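Long-range contacts in malate dehydrogenase (Porphyromonas gingivalis, PDB 3FI9), which probably catalyses the NAD-dependent interconversion of malate and oxaloacetate, as malate dehydrogenases of this family do: residues A[249-254]-A[279-284]; A[119-124]-A[146-151]; A[96-101]-A[315-320]. All coordinates share one frame; numbering follows the deposited sequence.

How the contacts relate
Contact 2 joins neighbouring parallel strands of the central sheet, and contact 1 lies against it, with centres about 10 Å apart. The two touch directly: Ala251 CB packs 3.7 Å from His121 CG, and Ile281 CD1 lies 4.2 Å from Thr148 CG2. Contact 3 is remote, its centre about 31 Å from that of contact 1 and about 20 Å from that of contact 2; it closes a loop of the chain that encloses both. The predicted NAD site borders contact 2, where the side chains of Leu150 and Ile125 are about 4 Å apart, while segment 96-101 of contact 3 includes Asn101, a predicted NAD-binding residue, and lies near Arg94, a predicted substrate-binding residue.

Contact 1: residues A[249-254]-A[279-284]; sequences RAAMGG and TTITKD
The carbonyl oxygen of Ala251, in the last turn of helix 238-251, receives a water hydrogen bond and a C-H contact from Lys283. The water donates to Ala251 O at 2.7 Å and, weakly, to Lys283 O, bridging the two segments, while Lys283 CA lies 3.6 Å from Ala251 O with its hydrogen aimed almost straight at it (170°). The same Ala251 also acts as donor: its CA sends its hydrogen to Thr282 O at 3.5 Å, one residue back on the strand. Ala250 O faces Thr282 CA less directly (angle at H 120°); it also accepts from Gly253 N in the Schellman motif that ends the helix. Gly253, with positive phi (94°), turns the chain there and sets its CA 4.0 Å from Lys283 CB. The apolar half belongs to Ile281. Its CG2, anti to the backbone N, reaches the helix and meets both alanine methyls, Ala250 CB at 3.8 Å and Ala251 CB at 3.9 Å. Ile281 also packs on Val286 of the paired strand 285-288 and Ala261 of strand 261-267. Ala250 CB sits 3.5 Å from Ile281 O. With small alanine methyls on the helix side, the backbones come close enough for weak C-H donors and one water, rather than direct N-H bonds, to link them; contacts to the helix carbonyls are probably favoured by the partial negative charge of the helix C-terminus.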
loop_
_atom_site.group_PDB
_atom_site.type_symbol
_atom_site.label_atom_id
_atom_site.label_comp_id
_atom_site.label_asym_id
_atom_site.label_seq_id
_atom_site.Cartn_x
_atom_site.Cartn_y
_atom_site.Cartn_z
ATOM N N ARG A 249 11.294 6.399 -7.785
ATOM C CA ARG A 249 11.069 5.923 -9.153
ATOM C C ARG A 249 11.595 6.897 -10.232
ATOM O O ARG A 249 12.227 6.472 -11.199
ATOM C CB ARG A 249 9.613 5.595 -9.413
ATOM C CG ARG A 249 9.368 5.260 -10.895
ATOM C CD ARG A 249 7.999 4.672 -11.067
ATOM N NE ARG A 249 6.951 5.667 -10.878
ATOM C CZ ARG A 249 5.647 5.373 -10.942
ATOM N NH1 ARG A 249 5.256 4.132 -11.231
ATOM N NH2 ARG A 249 4.733 6.315 -10.768
ATOM N N ALA A 250 11.345 8.197 -10.068
ATOM C CA ALA A 250 11.840 9.207 -11.008
ATOM C C ALA A 250 13.359 9.237 -11.033
ATOM O O ALA A 250 13.973 9.318 -12.088
ATOM C CB ALA A 250 11.284 10.606 -10.616
ATOM N N ALA A 251 13.969 9.198 -9.856
ATOM C CA ALA A 251 15.431 9.191 -9.762
ATOM C C ALA A 251 16.039 7.948 -10.398
ATOM O O ALA A 251 17.205 7.970 -10.753
ATOM C CB ALA A 251 15.886 9.288 -8.324
ATOM N N MET A 252 15.265 6.867 -10.477
ATOM C CA MET A 252 15.769 5.601 -11.019
ATOM C C MET A 252 15.544 5.532 -12.538
ATOM O O MET A 252 15.814 4.488 -13.153
ATOM C CB MET A 252 15.114 4.400 -10.298
ATOM C CG MET A 252 15.477 4.218 -8.800
ATOM S SD MET A 252 14.486 3.104 -7.658
ATOM C CE MET A 252 15.204 1.459 -8.058
ATOM N N GLY A 253 15.039 6.622 -13.126
ATOM C CA GLY A 253 14.843 6.743 -14.577
ATOM C C GLY A 253 13.450 6.367 -15.051
ATOM O O GLY A 253 13.192 6.252 -16.259
ATOM N N GLY A 254 12.540 6.185 -14.099
ATOM C CA GLY A 254 11.152 5.939 -14.411
ATOM C C GLY A 254 10.396 7.210 -14.728
ATOM O O GLY A 254 10.978 8.254 -15.074
ATOM N N THR A 279 11.027 21.514 -8.831
ATOM C CA THR A 279 12.095 20.591 -9.125
ATOM C C THR A 279 11.678 19.611 -10.194
ATOM O O THR A 279 10.483 19.377 -10.402
ATOM C CB THR A 279 12.432 19.770 -7.862
ATOM O OG1 THR A 279 11.219 19.497 -7.114
ATOM C CG2 THR A 279 13.398 20.523 -6.993
ATOM N N THR A 280 12.664 19.047 -10.885
ATOM C CA THR A 280 12.439 17.844 -11.662
ATOM C C THR A 280 13.517 16.851 -11.256
ATOM O O THR A 280 14.674 17.176 -11.135
ATOM C CB THR A 280 12.324 18.043 -13.220
ATOM O OG1 THR A 280 13.438 17.459 -13.919
ATOM C CG2 THR A 280 12.193 19.501 -13.584
ATOM N N ILE A 281 13.070 15.645 -10.982
ATOM C CA ILE A 281 13.928 14.574 -10.582
ATOM C C ILE A 281 13.960 13.623 -11.758
ATOM O O ILE A 281 12.919 13.223 -12.278
ATOM C CB ILE A 281 13.297 13.876 -9.390
ATOM C CG1 ILE A 281 13.115 14.881 -8.237
ATOM C CG2 ILE A 281 14.097 12.668 -9.003
ATOM C CD1 ILE A 281 12.507 14.227 -7.002
ATOM N N THR A 282 15.153 13.332 -12.259
ATOM C CA THR A 282 15.278 12.377 -13.355
ATOM C C THR A 282 16.427 11.415 -13.009
ATOM O O THR A 282 16.973 11.455 -11.901
ATOM C CB THR A 282 15.608 13.091 -14.676
ATOM O OG1 THR A 282 16.941 13.571 -14.596
ATOM C CG2 THR A 282 14.683 14.302 -14.894
ATOM N N LYS A 283 16.810 10.554 -13.949
ATOM C CA LYS A 283 17.974 9.701 -13.761
ATOM C C LYS A 283 19.222 10.513 -13.452
ATOM O O LYS A 283 20.200 9.985 -12.915
ATOM C CB LYS A 283 18.225 8.868 -15.023
ATOM C CG LYS A 283 18.710 9.698 -16.216
ATOM C CD LYS A 283 18.608 8.892 -17.526
ATOM C CE LYS A 283 18.967 9.773 -18.737
ATOM N NZ LYS A 283 18.267 9.302 -19.966
ATOM N N ASP A 284 19.210 11.790 -13.813
ATOM C CA ASP A 284 20.354 12.644 -13.522
ATOM C C ASP A 284 20.251 13.368 -12.204
ATOM O O ASP A 284 21.046 14.262 -11.937
ATOM C CB ASP A 284 20.569 13.656 -14.643
ATOM C CG ASP A 284 20.916 12.979 -15.954
ATOM O OD1 ASP A 284 21.807 12.108 -15.945
ATOM O OD2 ASP A 284 20.269 13.292 -16.965
HETATM O O HOH W 1 19.234 9.620 -9.938
#

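Contact 2: residues A[119-124]-A[146-151]; sequences CKHVII and QVTTLA
Val122 and Ile124 of strand 121-124 pair in parallel with strand 147-150, Val122 N donating to Gln146 O, Thr148 N to Val122 O and Ile124 N to Thr148 O at 2.8-3.0 Å. The polar side-chain link is between His121 NE2 and Thr148 OG1, 2.9 Å apart; the hydroxyl lies in the plane of the imidazole, at its edge, and either group could donate. The ring, its CG anti to the backbone N (chi1 -157°), reaches toward strand 147-150; the side chains of His121 and Thr148 cross at about a right angle, and Gln146 O sits 3.4 Å above one ring face, toward the rim. CG1 of Ile123 lies 3.4 Å from Thr148 OG1, the Ile123 side chain running beside that of Thr148 and pointing the same way. At the start of the pair, Gln146 NE2 donates to Lys120 O at 3.3 Å from about 50° above the carbonyl plane, and Gln146 OE1 takes a bond from Lys143. On the opposite sheet face, Val122 CB and Val147 CG2 lie 4.3 Å apart, beside Ile124. Ile124 and Val147 on that face pack against helix 129-140, whereas His121 and Ile123 meet helix 238-251. Strand 121-124, helix 129-140 and strand 147-150 thus form a beta-alpha-beta crossover of the Rossmann-type NAD-binding domain, its strand ends close to the predicted NAD site at Ile125.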
loop_
_atom_site.group_PDB
_atom_site.type_symbol
_atom_site.label_atom_id
_atom_site.label_comp_id
_atom_site.label_asym_id
_atom_site.label_seq_id
_atom_site.Cartn_x
_atom_site.Cartn_y
_atom_site.Cartn_z
ATOM N N CYS A 119 26.409 5.698 -4.144
ATOM C CA CYS A 119 24.933 5.806 -4.194
ATOM C C CYS A 119 24.522 6.831 -5.238
ATOM O O CYS A 119 25.198 7.846 -5.388
ATOM C CB CYS A 119 24.414 6.263 -2.805
ATOM S SG CYS A 119 22.638 5.851 -2.477
ATOM N N LYS A 120 23.421 6.600 -5.954
ATOM C CA LYS A 120 22.980 7.528 -6.984
ATOM C C LYS A 120 22.028 8.607 -6.404
ATOM O O LYS A 120 22.116 9.768 -6.751
ATOM C CB LYS A 120 22.298 6.776 -8.138
ATOM C CG LYS A 120 23.294 5.984 -9.077
ATOM C CD LYS A 120 22.538 4.980 -9.937
ATOM C CE LYS A 120 22.889 5.060 -11.399
ATOM N NZ LYS A 120 23.960 4.118 -11.756
ATOM N N HIS A 121 21.090 8.196 -5.570
ATOM C CA HIS A 121 20.116 9.149 -5.004
ATOM C C HIS A 121 19.608 8.769 -3.643
ATOM O O HIS A 121 19.395 7.597 -3.357
ATOM C CB HIS A 121 18.899 9.303 -5.946
ATOM C CG HIS A 121 18.173 10.595 -5.754
ATOM N ND1 HIS A 121 18.563 11.750 -6.395
ATOM C CD2 HIS A 121 17.112 10.929 -4.966
ATOM C CE1 HIS A 121 17.780 12.747 -6.009
ATOM N NE2 HIS A 121 16.905 12.281 -5.129
ATOM N N VAL A 122 19.332 9.773 -2.807
ATOM C CA VAL A 122 18.900 9.507 -1.469
ATOM C C VAL A 122 17.758 10.471 -1.179
ATOM O O VAL A 122 17.869 11.650 -1.499
ATOM C CB VAL A 122 20.026 9.826 -0.427
ATOM C CG1 VAL A 122 19.498 9.582 0.980
ATOM C CG2 VAL A 122 21.238 8.975 -0.713
ATOM N N ILE A 123 16.699 9.944 -0.578
ATOM C CA ILE A 123 15.521 10.736 -0.173
ATOM C C ILE A 123 15.274 10.612 1.315
ATOM O O ILE A 123 15.149 9.494 1.875
ATOM C CB ILE A 123 14.249 10.306 -0.975
ATOM C CG1 ILE A 123 14.552 10.315 -2.506
ATOM C CG2 ILE A 123 13.039 11.196 -0.550
ATOM C CD1 ILE A 123 13.351 9.895 -3.408
ATOM N N ILE A 124 15.167 11.773 1.973
ATOM C CA ILE A 124 15.026 11.826 3.396
ATOM C C ILE A 124 13.608 12.337 3.679
ATOM O O ILE A 124 13.223 13.375 3.125
ATOM C CB ILE A 124 16.040 12.819 3.961
ATOM C CG1 ILE A 124 17.497 12.411 3.611
ATOM C CG2 ILE A 124 15.826 12.953 5.472
ATOM C CD1 ILE A 124 17.868 11.049 4.179
ATOM N N GLN A 146 21.974 14.803 -5.769
ATOM C CA GLN A 146 21.725 13.424 -5.389
ATOM C C GLN A 146 20.845 13.264 -4.163
ATOM O O GLN A 146 20.595 12.143 -3.736
ATOM C CB GLN A 146 23.071 12.722 -5.153
ATOM C CG GLN A 146 24.001 12.690 -6.426
ATOM C CD GLN A 146 25.272 11.950 -6.139
ATOM O OE1 GLN A 146 26.245 12.551 -5.698
ATOM N NE2 GLN A 146 25.259 10.615 -6.315
ATOM N N VAL A 147 20.444 14.361 -3.528
ATOM C CA VAL A 147 19.630 14.256 -2.303
ATOM C C VAL A 147 18.388 15.119 -2.382
ATOM O O VAL A 147 18.502 16.291 -2.703
ATOM C CB VAL A 147 20.431 14.655 -1.031
ATOM C CG1 VAL A 147 19.569 14.507 0.273
ATOM C CG2 VAL A 147 21.697 13.799 -0.924
ATOM N N THR A 148 17.213 14.542 -2.096
ATOM C CA THR A 148 15.948 15.298 -2.030
ATOM C C THR A 148 15.195 14.948 -0.749
ATOM O O THR A 148 15.515 13.968 -0.067
ATOM C CB THR A 148 15.007 14.971 -3.204
ATOM O OG1 THR A 148 14.942 13.544 -3.387
ATOM C CG2 THR A 148 15.533 15.607 -4.497
ATOM N N THR A 149 14.200 15.769 -0.405
ATOM C CA THR A 149 13.295 15.439 0.668
ATOM C C THR A 149 11.856 15.443 0.149
ATOM O O THR A 149 11.548 16.124 -0.806
ATOM C CB THR A 149 13.387 16.470 1.849
ATOM O OG1 THR A 149 13.043 17.780 1.376
ATOM C CG2 THR A 149 14.856 16.561 2.376
ATOM N N LEU A 150 10.993 14.651 0.780
ATOM C CA LEU A 150 9.556 14.715 0.562
ATOM C C LEU A 150 9.045 16.107 0.986
ATOM O O LEU A 150 9.199 16.502 2.152
ATOM C CB LEU A 150 8.868 13.675 1.451
ATOM C CG LEU A 150 7.348 13.786 1.503
ATOM C CD1 LEU A 150 6.820 13.478 0.081
ATOM C CD2 LEU A 150 6.720 12.863 2.599
ATOM N N ALA A 151 8.441 16.825 0.044
ATOM C CA ALA A 151 7.924 18.145 0.266
ATOM C C ALA A 151 6.634 18.393 -0.514
ATOM O O ALA A 151 6.150 19.528 -0.522
ATOM C CB ALA A 151 8.978 19.202 -0.118
#

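Contact 3: residues A[96-101]-A[315-320]; sequences DLLKGN and DEVIAM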
loop_
_atom_site.group_PDB
_atom_site.type_symbol
_atom_site.label_atom_id
_atom_site.label_comp_id
_atom_site.label_asym_id
_atom_site.label_seq_id
_atom_site.Cartn_x
_atom_site.Cartn_y
_atom_site.Cartn_z
ATOM N N ASP A 96 15.474 18.999 21.782
ATOM C CA ASP A 96 15.896 17.607 21.877
ATOM C C ASP A 96 15.498 16.752 20.648
ATOM O O ASP A 96 16.298 15.966 20.135
ATOM C CB ASP A 96 15.424 16.990 23.203
ATOM C CG ASP A 96 16.323 17.381 24.391
ATOM O OD1 ASP A 96 16.671 16.492 25.196
ATOM O OD2 ASP A 96 16.708 18.569 24.507
ATOM N N LEU A 97 14.272 16.914 20.175
ATOM C CA LEU A 97 13.843 16.265 18.934
ATOM C C LEU A 97 14.663 16.757 17.737
ATOM O O LEU A 97 15.016 15.982 16.848
ATOM C CB LEU A 97 12.377 16.569 18.658
ATOM C CG LEU A 97 11.271 15.681 19.212
ATOM C CD1 LEU A 97 10.000 16.163 18.563
ATOM C CD2 LEU A 97 11.521 14.220 18.869
ATOM N N LEU A 98 14.940 18.058 17.727
ATOM C CA LEU A 98 15.701 18.684 16.666
ATOM C C LEU A 98 17.099 18.087 16.597
ATOM O O LEU A 98 17.544 17.623 15.549
ATOM C CB LEU A 98 15.803 20.184 16.930
ATOM C CG LEU A 98 16.737 20.978 16.015
ATOM C CD1 LEU A 98 16.328 20.814 14.561
ATOM C CD2 LEU A 98 16.746 22.460 16.454
ATOM N N LYS A 99 17.776 18.097 17.736
ATOM C CA LYS A 99 19.102 17.520 17.869
ATOM C C LYS A 99 19.095 16.019 17.582
ATOM O O LYS A 99 19.982 15.501 16.899
ATOM C CB LYS A 99 19.641 17.766 19.297
ATOM C CG LYS A 99 21.111 17.390 19.471
ATOM C CD LYS A 99 21.641 17.913 20.802
ATOM C CE LYS A 99 23.157 17.745 20.885
ATOM N NZ LYS A 99 23.601 16.389 20.440
ATOM N N GLY A 100 18.099 15.324 18.123
ATOM C CA GLY A 100 17.978 13.897 17.916
ATOM C C GLY A 100 17.840 13.551 16.445
ATOM O O GLY A 100 18.537 12.661 15.932
ATOM N N ASN A 101 16.975 14.264 15.736
ATOM C CA ASN A 101 16.825 13.980 14.298
ATOM C C ASN A 101 18.010 14.461 13.462
ATOM O O ASN A 101 18.382 13.819 12.453
ATOM C CB ASN A 101 15.529 14.591 13.755
ATOM C CG ASN A 101 14.335 13.842 14.209
ATOM O OD1 ASN A 101 14.153 12.683 13.843
ATOM N ND2 ASN A 101 13.513 14.479 15.039
ATOM N N ASP A 315 20.913 27.627 11.451
ATOM C CA ASP A 315 21.946 28.211 12.312
ATOM C C ASP A 315 21.945 27.619 13.743
ATOM O O ASP A 315 23.009 27.465 14.351
ATOM C CB ASP A 315 21.839 29.743 12.345
ATOM C CG ASP A 315 22.176 30.399 11.007
ATOM O OD1 ASP A 315 22.883 29.797 10.138
ATOM O OD2 ASP A 315 21.732 31.559 10.836
ATOM N N GLU A 316 20.779 27.267 14.276
ATOM C CA GLU A 316 20.724 26.473 15.503
ATOM C C GLU A 316 21.550 25.188 15.412
ATOM O O GLU A 316 22.320 24.853 16.318
ATOM C CB GLU A 316 19.293 26.053 15.838
ATOM C CG GLU A 316 18.480 27.032 16.644
ATOM C CD GLU A 316 17.196 26.410 17.154
ATOM O OE1 GLU A 316 16.127 26.889 16.733
ATOM O OE2 GLU A 316 17.254 25.455 17.978
ATOM N N VAL A 317 21.360 24.442 14.327
ATOM C CA VAL A 317 22.055 23.178 14.169
ATOM C C VAL A 317 23.562 23.353 13.894
ATOM O O VAL A 317 24.378 22.469 14.213
ATOM C CB VAL A 317 21.313 22.299 13.124
ATOM C CG1 VAL A 317 22.018 20.915 12.930
ATOM C CG2 VAL A 317 19.848 22.101 13.580
ATOM N N ILE A 318 23.942 24.464 13.272
ATOM C CA ILE A 318 25.366 24.829 13.201
ATOM C C ILE A 318 25.862 25.051 14.632
ATOM O O ILE A 318 26.958 24.620 15.000
ATOM C CB ILE A 318 25.599 26.097 12.279
ATOM C CG1 ILE A 318 25.254 25.772 10.823
ATOM C CG2 ILE A 318 27.066 26.637 12.328
ATOM C CD1 ILE A 318 25.131 27.022 9.909
ATOM N N ALA A 319 25.051 25.705 15.457
ATOM C CA ALA A 319 25.491 26.057 16.833
ATOM C C ALA A 319 25.684 24.817 17.710
ATOM O O ALA A 319 26.475 24.825 18.670
ATOM C CB ALA A 319 24.505 27.034 17.479
ATOM N N MET A 320 24.961 23.754 17.377
ATOM C CA MET A 320 25.051 22.495 18.095
ATOM C C MET A 320 26.346 21.811 17.621
ATOM O O MET A 320 26.717 20.773 18.111
ATOM C CB MET A 320 23.856 21.593 17.773
ATOM C CG MET A 320 22.448 21.969 18.352
ATOM S SD MET A 320 21.091 20.957 17.582
ATOM C CE MET A 320 19.637 21.758 18.238
#
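Apolar packing around Leu98 carries most of this contact, which joins helix 94-115 of the NAD-binding domain to segment 315-320 near the C-terminus, close to Arg94 of the predicted substrate site. With CG anti to its backbone N (chi1 172°), Leu98 points from helix 94-115 at segment 315-320 and splits its two methyls between different partners. Leu98 CD1 rests on Val317 CG2 at 3.9 Å, and Leu98 CD2 presses on Met320 CE at 3.5 Å, a tight carbon pair. Val317 in turn backs onto Ile131 of helix 129-140 and onto Ile322 and Ile323.

Sulfur contact comes from the same extended methionine: Met320 SD lies over the aliphatic start of Lys99, 3.9 Å from CB and 4.0 Å from CG, while the lysine's ammonium group turns aside to a salt bridge with Glu103.

A charged group also touches Leu98: Glu316 OE2 lies 3.4 Å from Leu98 CD2. Binding between the two segments therefore rests on dispersion among leucine, valine and methionine, bordered by acidic and basic chains, and is held by van der Waals contact without polar bonds from one segment to the other.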